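Local coordinates for protein D-hydantoinase (Ralstonia pickettii, PDB 1NFG) that probably catalyses the stereospecific hydrolysis of the cyclic amide bond of D-hydantoin derivatives, using two zinc ions in each subunit, at residues M1-N7 with D20-G26; L344-Y348 with V391-P395. All coordinates share one frame; numbering follows the deposited sequence.

Contact 1 joins two antiparallel strands near the N-terminus, while contact 2 sets helix 343-352 against strand 390-400; their centres lie about 21 Å apart. Both segments of contact 1 precede those of contact 2 in the sequence. Strand 390-400 lies between the two contacts: I390 and L392 are turned to contact 1, where I390 packs on I5, L21 and I23, whereas W393 is turned the other way, to the helix of contact 2. The two touch directly where I5 CG2 lies 4.2 Å from L392 CD2. A late strand of the chain thus links the N-terminal strands to a helix of this TIM-barrel amidohydrolase, away from the zinc site.

Contact 1 of 2, residues M1-N7 with D20-G26; sequences MDIIIKN and DLGIKDG
The carboxylate of D2 is the flat group that reaches K24 and D25: D25 N meets OD2 nearly along its C-O direction, 2.6 Å away at an almost straight 174°. A water donates to the same OD2 and accepts from G26 N, while OD1 faces K24 NZ in a long salt bridge of 4.0 Å. With CG beside its own backbone N (chi1 -53°), the short aspartate arm reaches the turn after K24. At the opposite end, D20 OD1 accepts from N7 N, although its position is less sure.

Between them runs an antiparallel ladder. I3 and I23 form a hydrogen-bonded pair, as do I5 and L21; I4 and G22 form the non-hydrogen-bonded pair between. A classic beta bulge sets two residues, D2 and I3, opposite the single residue I23, whose O takes a weak second bond from D2 N. Beta-branched isoleucines suit the extended chain: I23 CD1 lies 4.1 Å from I5 CD1, joining a face that I390 covers. The M1 sulfur passes over side-chain-less G22, with SD 3.8 Å from G22 CA. D2 thus ties the first strand's start to the turn following K24; it may partly balance K24, whose NZ nears like-charged M1 N, while D25 adds a second negative charge.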
# COMPACT_ATOMS: atom_id res chain seq x y z
N MET A 1 11.52 51.07 25.37
CA MET A 1 11.84 49.63 25.17
C MET A 1 11.94 48.93 26.53
O MET A 1 12.87 49.18 27.29
CB MET A 1 13.17 49.49 24.43
CG MET A 1 13.25 48.31 23.46
SD MET A 1 11.98 48.38 22.16
CE MET A 1 12.89 49.01 20.76
N ASP A 2 10.98 48.05 26.83
CA ASP A 2 10.96 47.35 28.11
C ASP A 2 12.13 46.39 28.25
O ASP A 2 12.76 46.32 29.31
CB ASP A 2 9.66 46.57 28.29
CG ASP A 2 8.42 47.42 28.09
OD1 ASP A 2 8.47 48.63 28.39
OD2 ASP A 2 7.39 46.88 27.63
N ILE A 3 12.40 45.64 27.19
CA ILE A 3 13.50 44.68 27.22
C ILE A 3 14.20 44.57 25.88
O ILE A 3 13.59 44.77 24.82
CB ILE A 3 13.01 43.28 27.66
CG1 ILE A 3 12.73 43.29 29.17
CG2 ILE A 3 14.03 42.21 27.31
CD1 ILE A 3 12.51 41.93 29.78
N ILE A 4 15.50 44.28 25.94
CA ILE A 4 16.31 44.09 24.75
C ILE A 4 17.12 42.82 24.93
O ILE A 4 17.78 42.63 25.96
CB ILE A 4 17.32 45.25 24.52
CG1 ILE A 4 16.59 46.52 24.09
CG2 ILE A 4 18.33 44.86 23.44
CD1 ILE A 4 17.50 47.74 23.97
N ILE A 5 17.04 41.93 23.95
CA ILE A 5 17.80 40.69 23.99
C ILE A 5 18.86 40.82 22.91
O ILE A 5 18.54 40.90 21.71
CB ILE A 5 16.89 39.46 23.74
CG1 ILE A 5 15.81 39.40 24.83
CG2 ILE A 5 17.72 38.18 23.77
CD1 ILE A 5 14.76 38.34 24.59
N LYS A 6 20.11 40.87 23.34
CA LYS A 6 21.23 41.07 22.43
C LYS A 6 22.22 39.90 22.35
O LYS A 6 22.29 39.07 23.26
CB LYS A 6 22.02 42.31 22.85
CG LYS A 6 22.74 42.12 24.18
CD LYS A 6 23.61 43.30 24.56
CE LYS A 6 24.31 43.06 25.89
NZ LYS A 6 25.21 44.19 26.30
N ASN A 7 22.98 39.88 21.26
CA ASN A 7 24.02 38.87 21.03
C ASN A 7 23.52 37.44 20.85
O ASN A 7 24.31 36.50 20.96
CB ASN A 7 25.03 38.86 22.19
CG ASN A 7 25.59 40.24 22.48
OD1 ASN A 7 25.73 41.08 21.59
ND2 ASN A 7 25.92 40.48 23.75
N ASP A 20 19.55 41.55 17.35
CA ASP A 20 19.05 41.89 18.67
C ASP A 20 17.55 42.15 18.59
O ASP A 20 17.03 42.55 17.55
CB ASP A 20 19.78 43.11 19.21
CG ASP A 20 21.27 42.88 19.37
OD1 ASP A 20 21.67 41.75 19.75
OD2 ASP A 20 22.04 43.83 19.13
N LEU A 21 16.87 41.91 19.71
CA LEU A 21 15.43 42.08 19.82
C LEU A 21 15.01 43.25 20.69
O LEU A 21 15.67 43.57 21.68
CB LEU A 21 14.79 40.82 20.41
CG LEU A 21 14.49 39.62 19.52
CD1 LEU A 21 13.99 38.49 20.39
CD2 LEU A 21 13.45 40.00 18.48
N GLY A 22 13.88 43.85 20.33
CA GLY A 22 13.34 44.95 21.11
C GLY A 22 11.91 44.63 21.51
O GLY A 22 11.01 44.55 20.66
N ILE A 23 11.68 44.43 22.81
CA ILE A 23 10.35 44.11 23.33
C ILE A 23 9.69 45.32 24.00
O ILE A 23 10.30 45.98 24.85
CB ILE A 23 10.43 42.95 24.34
CG1 ILE A 23 10.99 41.71 23.65
CG2 ILE A 23 9.06 42.67 24.93
CD1 ILE A 23 11.37 40.60 24.60
N LYS A 24 8.45 45.59 23.63
CA LYS A 24 7.72 46.73 24.19
C LYS A 24 6.24 46.42 24.40
O LYS A 24 5.49 46.23 23.44
CB LYS A 24 7.86 47.93 23.25
CG LYS A 24 7.09 49.17 23.69
CD LYS A 24 7.75 49.83 24.88
CE LYS A 24 7.12 51.17 25.19
NZ LYS A 24 7.88 51.91 26.24
N ASP A 25 5.82 46.40 25.66
CA ASP A 25 4.43 46.13 26.01
C ASP A 25 4.00 44.72 25.65
O ASP A 25 2.98 44.51 24.98
CB ASP A 25 3.49 47.14 25.35
CG ASP A 25 3.78 48.56 25.79
OD1 ASP A 25 4.19 48.75 26.96
OD2 ASP A 25 3.60 49.50 24.97
N GLY A 26 4.80 43.75 26.09
CA GLY A 26 4.50 42.35 25.84
C GLY A 26 4.68 41.88 24.41
O GLY A 26 4.42 40.72 24.12
O HOH W 1 6.97 44.26 27.98

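Contact 2 of 2, residues L344-Y348 with V391-P395; sequences LMMVY and VLWDP
W393 and Y348 make the central meeting, with indole NE1 3.5 Å above the phenol plane and over the ring centre. The tyrosine ring and the five-membered ring are oblique, their planes at 46° and centroids 4.3 Å apart. The outer end of the indole reaches the preceding helical turn: CH2 lies 3.6 Å from L344 CB and 3.9 Å from M345 CG. Leucine's apolar CB and CD1 suit this buried CH2/CZ3 end. M345 N approaches the indole in its plane, at the edge. The long tyrosine offers NE1 a flat face and carries its OH to 3.6 Å from P395 CB, where the strand turns a corner.

Y348 has CG opposite its backbone N (chi1 -177°), and W393 places its indole similarly (chi1 -155°); the two side chains run antiparallel alongside each other, each from its own backbone. A large tryptophan suits this place because the helix and strand axes are 11.8 Å apart.

Further out, F50 meets the W393 ring, P424 of strand 419-429 touches W393 and M345, and F361 of helix 358-372 packs edge-to-face on Y348. Helix 343-352 is thereby joined to strand 390-400, with strand 48-58 contributing Y48 beside Y348, W393 and P395.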
# COMPACT_ATOMS: atom_id res chain seq x y z
N LEU A 344 10.43 20.03 25.24
CA LEU A 344 11.41 20.69 24.37
C LEU A 344 12.80 20.07 24.40
O LEU A 344 13.35 19.75 23.35
CB LEU A 344 11.52 22.19 24.70
CG LEU A 344 10.34 23.13 24.42
CD1 LEU A 344 10.87 24.41 23.82
CD2 LEU A 344 9.36 22.50 23.46
N MET A 345 13.37 19.91 25.59
CA MET A 345 14.71 19.33 25.67
C MET A 345 14.78 17.99 24.95
O MET A 345 15.70 17.75 24.17
CB MET A 345 15.15 19.15 27.12
CG MET A 345 15.54 20.45 27.81
SD MET A 345 16.14 20.16 29.49
CE MET A 345 14.59 19.82 30.34
N MET A 346 13.81 17.13 25.21
CA MET A 346 13.76 15.81 24.59
C MET A 346 13.64 15.88 23.07
O MET A 346 14.36 15.18 22.35
CB MET A 346 12.60 15.01 25.18
CG MET A 346 12.80 14.63 26.63
SD MET A 346 14.23 13.55 26.84
CE MET A 346 15.39 14.71 27.26
N VAL A 347 12.74 16.71 22.56
CA VAL A 347 12.58 16.83 21.13
C VAL A 347 13.84 17.44 20.53
O VAL A 347 14.28 17.05 19.44
CB VAL A 347 11.36 17.72 20.77
CG1 VAL A 347 11.35 18.05 19.28
CG2 VAL A 347 10.07 17.02 21.17
N TYR A 348 14.44 18.39 21.25
CA TYR A 348 15.65 19.06 20.80
C TYR A 348 16.82 18.09 20.61
O TYR A 348 17.69 18.32 19.76
CB TYR A 348 16.07 20.15 21.79
CG TYR A 348 17.30 20.94 21.35
CD1 TYR A 348 17.20 21.92 20.36
CD2 TYR A 348 18.56 20.64 21.86
CE1 TYR A 348 18.33 22.58 19.88
CE2 TYR A 348 19.69 21.30 21.39
CZ TYR A 348 19.57 22.26 20.40
OH TYR A 348 20.69 22.88 19.91
N VAL A 391 12.22 31.86 24.55
CA VAL A 391 13.04 30.91 25.28
C VAL A 391 14.48 31.12 24.85
O VAL A 391 14.77 31.10 23.65
CB VAL A 391 12.69 29.44 24.96
CG1 VAL A 391 13.52 28.51 25.84
CG2 VAL A 391 11.22 29.21 25.16
N LEU A 392 15.36 31.34 25.81
CA LEU A 392 16.78 31.53 25.52
C LEU A 392 17.43 30.18 25.78
O LEU A 392 17.59 29.75 26.93
CB LEU A 392 17.37 32.62 26.40
CG LEU A 392 16.65 33.97 26.21
CD1 LEU A 392 17.44 35.06 26.93
CD2 LEU A 392 16.52 34.31 24.72
N TRP A 393 17.80 29.52 24.68
CA TRP A 393 18.38 28.18 24.71
C TRP A 393 19.90 28.14 24.67
O TRP A 393 20.54 28.84 23.88
CB TRP A 393 17.79 27.39 23.54
CG TRP A 393 17.78 25.90 23.70
CD1 TRP A 393 18.80 25.03 23.43
CD2 TRP A 393 16.69 25.10 24.17
NE1 TRP A 393 18.41 23.74 23.71
CE2 TRP A 393 17.12 23.76 24.17
CE3 TRP A 393 15.38 25.40 24.60
CZ2 TRP A 393 16.29 22.71 24.58
CZ3 TRP A 393 14.56 24.35 25.01
CH2 TRP A 393 15.02 23.03 25.00
N ASP A 394 20.48 27.31 25.53
CA ASP A 394 21.93 27.13 25.58
C ASP A 394 22.19 25.78 24.92
O ASP A 394 22.07 24.73 25.55
CB ASP A 394 22.42 27.07 27.03
CG ASP A 394 23.94 27.00 27.13
OD1 ASP A 394 24.58 26.43 26.22
OD2 ASP A 394 24.48 27.51 28.13
N PRO A 395 22.57 25.79 23.63
CA PRO A 395 22.84 24.54 22.90
C PRO A 395 23.98 23.67 23.42
O PRO A 395 24.01 22.48 23.15
CB PRO A 395 23.09 25.04 21.48
CG PRO A 395 23.73 26.37 21.70
CD PRO A 395 22.85 26.96 22.79